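Local coordinates for protein putative protease (Parabacteroides distasonis ATCC 8503, PDB 3KD4) that is of unknown function but is thought to be an exported protease, an activity that has not been established, at residues I147-P150 against E151-L155; T64-K67 against D68-V72. All coordinates share one frame; numbering follows the deposited sequence.

Contact 1. Residues I147-P150 against E151-L155. With PO4 (phosphate ion), chain D.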
# COMPACT_ATOMS: atom_id res chain seq x y z
N ILE A 147 -0.15 -18.89 -18.43
CA ILE A 147 0.39 -17.78 -19.24
C ILE A 147 0.78 -18.32 -20.61
O ILE A 147 1.42 -19.36 -20.66
CB ILE A 147 1.63 -17.17 -18.60
CG1 ILE A 147 1.32 -16.60 -17.21
CG2 ILE A 147 2.25 -16.03 -19.51
CD1 ILE A 147 2.65 -16.34 -16.35
N SER A 148 0.32 -17.69 -21.69
CA SER A 148 0.66 -18.12 -23.06
C SER A 148 1.23 -16.96 -23.80
O SER A 148 0.64 -15.88 -23.77
CB SER A 148 -0.57 -18.61 -23.81
OG SER A 148 -1.19 -19.63 -23.09
N VAL A 149 2.37 -17.19 -24.46
CA VAL A 149 3.05 -16.18 -25.27
C VAL A 149 3.57 -16.86 -26.54
O VAL A 149 3.69 -18.10 -26.59
CB VAL A 149 4.21 -15.47 -24.50
CG1 VAL A 149 3.76 -14.99 -23.10
CG2 VAL A 149 5.44 -16.37 -24.38
N PRO A 150 3.90 -16.07 -27.57
CA PRO A 150 4.46 -16.66 -28.79
C PRO A 150 5.83 -17.28 -28.54
O PRO A 150 6.61 -16.75 -27.78
CB PRO A 150 4.58 -15.46 -29.77
CG PRO A 150 3.68 -14.42 -29.21
CD PRO A 150 3.74 -14.63 -27.69
N GLU A 151 6.08 -18.43 -29.15
CA GLU A 151 7.41 -19.00 -29.12
C GLU A 151 8.38 -17.95 -29.56
O GLU A 151 8.12 -17.18 -30.50
CB GLU A 151 7.52 -20.26 -29.98
CG GLU A 151 6.87 -21.38 -29.22
CD GLU A 151 6.89 -22.72 -29.89
OE1 GLU A 151 7.25 -22.82 -31.10
OE2 GLU A 151 6.53 -23.68 -29.16
N GLY A 152 9.47 -17.87 -28.84
CA GLY A 152 10.49 -16.88 -29.14
C GLY A 152 10.38 -15.60 -28.34
O GLY A 152 11.32 -14.78 -28.39
N THR A 153 9.26 -15.40 -27.64
CA THR A 153 9.09 -14.27 -26.77
C THR A 153 9.75 -14.61 -25.42
O THR A 153 9.53 -15.70 -24.87
CB THR A 153 7.57 -13.93 -26.56
OG1 THR A 153 7.02 -13.45 -27.79
CG2 THR A 153 7.31 -12.85 -25.43
N PRO A 154 10.59 -13.72 -24.89
CA PRO A 154 11.14 -14.03 -23.57
C PRO A 154 10.05 -14.04 -22.50
O PRO A 154 9.14 -13.25 -22.57
CB PRO A 154 12.13 -12.88 -23.32
CG PRO A 154 11.55 -11.74 -24.10
CD PRO A 154 11.00 -12.39 -25.37
N LEU A 155 10.13 -14.95 -21.54
CA LEU A 155 9.17 -15.01 -20.48
C LEU A 155 9.91 -15.34 -19.18
O LEU A 155 10.66 -16.30 -19.11
CB LEU A 155 8.06 -16.01 -20.79
CG LEU A 155 7.04 -16.26 -19.67
CD1 LEU A 155 6.26 -15.02 -19.38
CD2 LEU A 155 6.10 -17.41 -20.05
P PO4 D . 10.98 -20.57 -26.96
O1 PO4 D . 9.77 -21.25 -27.55
O2 PO4 D . 10.62 -19.12 -26.71
O3 PO4 D . 11.36 -21.24 -25.66
O4 PO4 D . 12.14 -20.67 -27.92

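Contact 2. Residues T64-K67 against D68-V72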
# COMPACT_ATOMS: atom_id res chain seq x y z
N THR A 64 -25.98 -18.07 -11.09
CA THR A 64 -25.92 -18.63 -9.75
C THR A 64 -26.52 -20.02 -9.77
O THR A 64 -27.61 -20.23 -10.33
CB THR A 64 -26.71 -17.77 -8.77
OG1 THR A 64 -26.15 -16.45 -8.79
CG2 THR A 64 -26.70 -18.39 -7.36
N ARG A 65 -25.79 -20.97 -9.18
CA ARG A 65 -26.30 -22.33 -9.02
C ARG A 65 -26.72 -22.55 -7.60
O ARG A 65 -25.90 -22.51 -6.68
CB ARG A 65 -25.27 -23.36 -9.43
CG ARG A 65 -25.75 -24.80 -9.27
CD ARG A 65 -24.67 -25.78 -9.78
NE ARG A 65 -25.17 -27.16 -9.88
CZ ARG A 65 -25.58 -27.94 -8.84
NH1 ARG A 65 -25.57 -27.50 -7.58
NH2 ARG A 65 -26.02 -29.18 -9.08
N GLN A 66 -28.02 -22.76 -7.40
CA GLN A 66 -28.56 -23.03 -6.04
C GLN A 66 -28.30 -24.47 -5.67
O GLN A 66 -28.04 -25.30 -6.54
CB GLN A 66 -30.05 -22.70 -5.98
CG GLN A 66 -30.29 -21.23 -6.34
CD GLN A 66 -31.74 -20.82 -6.33
OE1 GLN A 66 -32.62 -21.66 -6.45
NE2 GLN A 66 -32.00 -19.52 -6.21
N LYS A 67 -28.38 -24.78 -4.39
CA LYS A 67 -28.00 -26.10 -3.89
C LYS A 67 -28.78 -27.20 -4.52
O LYS A 67 -28.24 -28.28 -4.75
CB LYS A 67 -28.22 -26.25 -2.39
CG LYS A 67 -27.22 -25.59 -1.54
CD LYS A 67 -27.38 -26.05 -0.09
CE LYS A 67 -26.50 -27.25 0.21
NZ LYS A 67 -26.70 -27.68 1.65
N ASP A 68 -30.05 -26.96 -4.82
CA ASP A 68 -30.87 -27.98 -5.47
C ASP A 68 -30.63 -28.13 -6.97
O ASP A 68 -31.37 -28.87 -7.62
CB ASP A 68 -32.36 -27.75 -5.19
CG ASP A 68 -32.92 -26.49 -5.87
OD1 ASP A 68 -32.21 -25.79 -6.63
OD2 ASP A 68 -34.10 -26.20 -5.63
N GLY A 69 -29.65 -27.44 -7.53
CA GLY A 69 -29.43 -27.51 -8.97
C GLY A 69 -30.08 -26.41 -9.80
O GLY A 69 -29.78 -26.29 -10.97
N THR A 70 -30.94 -25.58 -9.23
CA THR A 70 -31.56 -24.49 -10.01
C THR A 70 -30.50 -23.53 -10.49
O THR A 70 -29.60 -23.16 -9.74
CB THR A 70 -32.57 -23.68 -9.16
OG1 THR A 70 -33.54 -24.59 -8.65
CG2 THR A 70 -33.24 -22.58 -9.98
N ILE A 71 -30.58 -23.14 -11.75
CA ILE A 71 -29.62 -22.20 -12.34
C ILE A 71 -30.34 -20.88 -12.57
O ILE A 71 -31.39 -20.83 -13.25
CB ILE A 71 -29.05 -22.71 -13.68
CG1 ILE A 71 -28.32 -24.05 -13.49
CG2 ILE A 71 -28.16 -21.59 -14.36
CD1 ILE A 71 -26.98 -24.01 -12.73
N VAL A 72 -29.80 -19.81 -12.00
CA VAL A 72 -30.36 -18.47 -12.14
C VAL A 72 -29.35 -17.62 -12.90
O VAL A 72 -28.31 -17.18 -12.37
CB VAL A 72 -30.71 -17.84 -10.77
CG1 VAL A 72 -31.43 -16.48 -10.95
CG2 VAL A 72 -31.58 -18.79 -9.92
O HOH W 1 -33.60 -23.63 -4.79

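Contact 1. Residues I147-P150 against E151-L155
Pro150 and Thr153 close a type II beta turn that binds a phosphate ion through its backbone, Gly152 N donating to phosphate O2 at 2.7 Å, and Lys175 NZ grips the same ion from the neighbouring strand. The phosphate probably came from the crystallisation liquor, so it marks a spot suited to an anion without proving a biological ligand. Glu151 meets it with its aliphatic part, CG lying 3.3 Å from phosphate O1, while the extended chain carries the carboxylate beyond it. The turn itself is closed by Thr153 N, which donates to Pro150 O at 3.0 Å with an N-H...O angle of 158°. Glycine suits its third position because the positive phi would press any beta carbon against the preceding carbonyl oxygen. This is where strand 140-150, flanked in its mixed sheet by strands 6-17 and 174-184, ends and the chain doubles back toward strand 156-160. Thr153 turns its side chain back over the strand end: with OG1 beside its own backbone N (chi1 -68°), the hydroxyl sits 3.5 Å from Pro150 CD, and the methyl CG2 lies 4.1 Å from Val149 CG2. With an alanine here, lacking OG1 and CG2, Pro150 CD and the Val149 methyl would probably lose part of their cover, opening a small gap between this residue and the strand end. Two residues on, Leu155 reaches back with both methyls to Ile147 CG2, CD2 at 4.1 Å. Branched aliphatic residues suit Ile147 and Val149, whose side chains are buried and also pack on Leu128.

Contact 2. Residues T64-K67 against D68-V72
Thr64-Lys67 and Asp68-Val72 run antiparallel as the two arms of a hairpin, Thr64 and Val72 forming a hydrogen-bonded pair with both N...O distances, Thr64 N to Val72 O and Val72 N to Thr64 O, at 2.8 Å. Nearer the tip, Gln66 N donates to Thr70 O, and Gly69 N returns to Gln66 O from above the carbonyl plane. Asp68 braces the turn through its carboxylate. Its CG lies between its own backbone N and carbonyl carbon (chi1 68°), which lets OD1 take two bonds from one face of the carboxylate: Thr70 OG1 at 2.7 Å on the syn side and Thr70 N at 2.9 Å on the anti side. The second bond makes an Asx turn, and an aspartate is short enough to accept both the N-H and the hydroxyl of a threonine two places on. The whole is a type I turn with a G1 bulge: Gly69, at positive phi, takes the bulge position where a beta carbon would meet the carbonyl oxygen before it. Gln66 lies alongside Thr70, its OE1 3.4 Å from Thr70 CB. A water lies within bonding distance of both Gln66 OE1 and Asp68 OD2 and can donate to either. The other end of the amide, NE2, rests 3.8 Å from Val72 CG2 and is hydrogen-bonded to Gly105 O, a bond that probably sets which way the amide faces. On the face carrying Arg65 and Ile71, with CG opposite the backbone N (chi1 180°) and the chain extended to NE, Arg65 brings CG to 3.8 Å from Ile71 CD1. Gly69 CA then lies over one face of the guanidinium, 3.7 Å above its plane and offset toward its rim. A long chain with an apolar stem and a charged end suits this exposed face.

From the N terminus, contact 2 comes first: strand 55-65 ends, the chain turns within Gln66-Gly69, and strand 71-73 returns as the outermost strand at one edge of the mixed eight-stranded sheet. Contact 1 opens later, at the end of strand 140-150, which lies farther across the same sheet between strands 6-17 and 174-184. The two are in series, each a local reversal; neither nests in the other and they do not cross. The centres of contact 1 and contact 2 are about 39 Å apart, and the two do not touch. Contact 2 pairs two adjacent strands, whereas contact 1 leads one strand out toward strand 156-160. Both belong to the DUF3857 part of the chain.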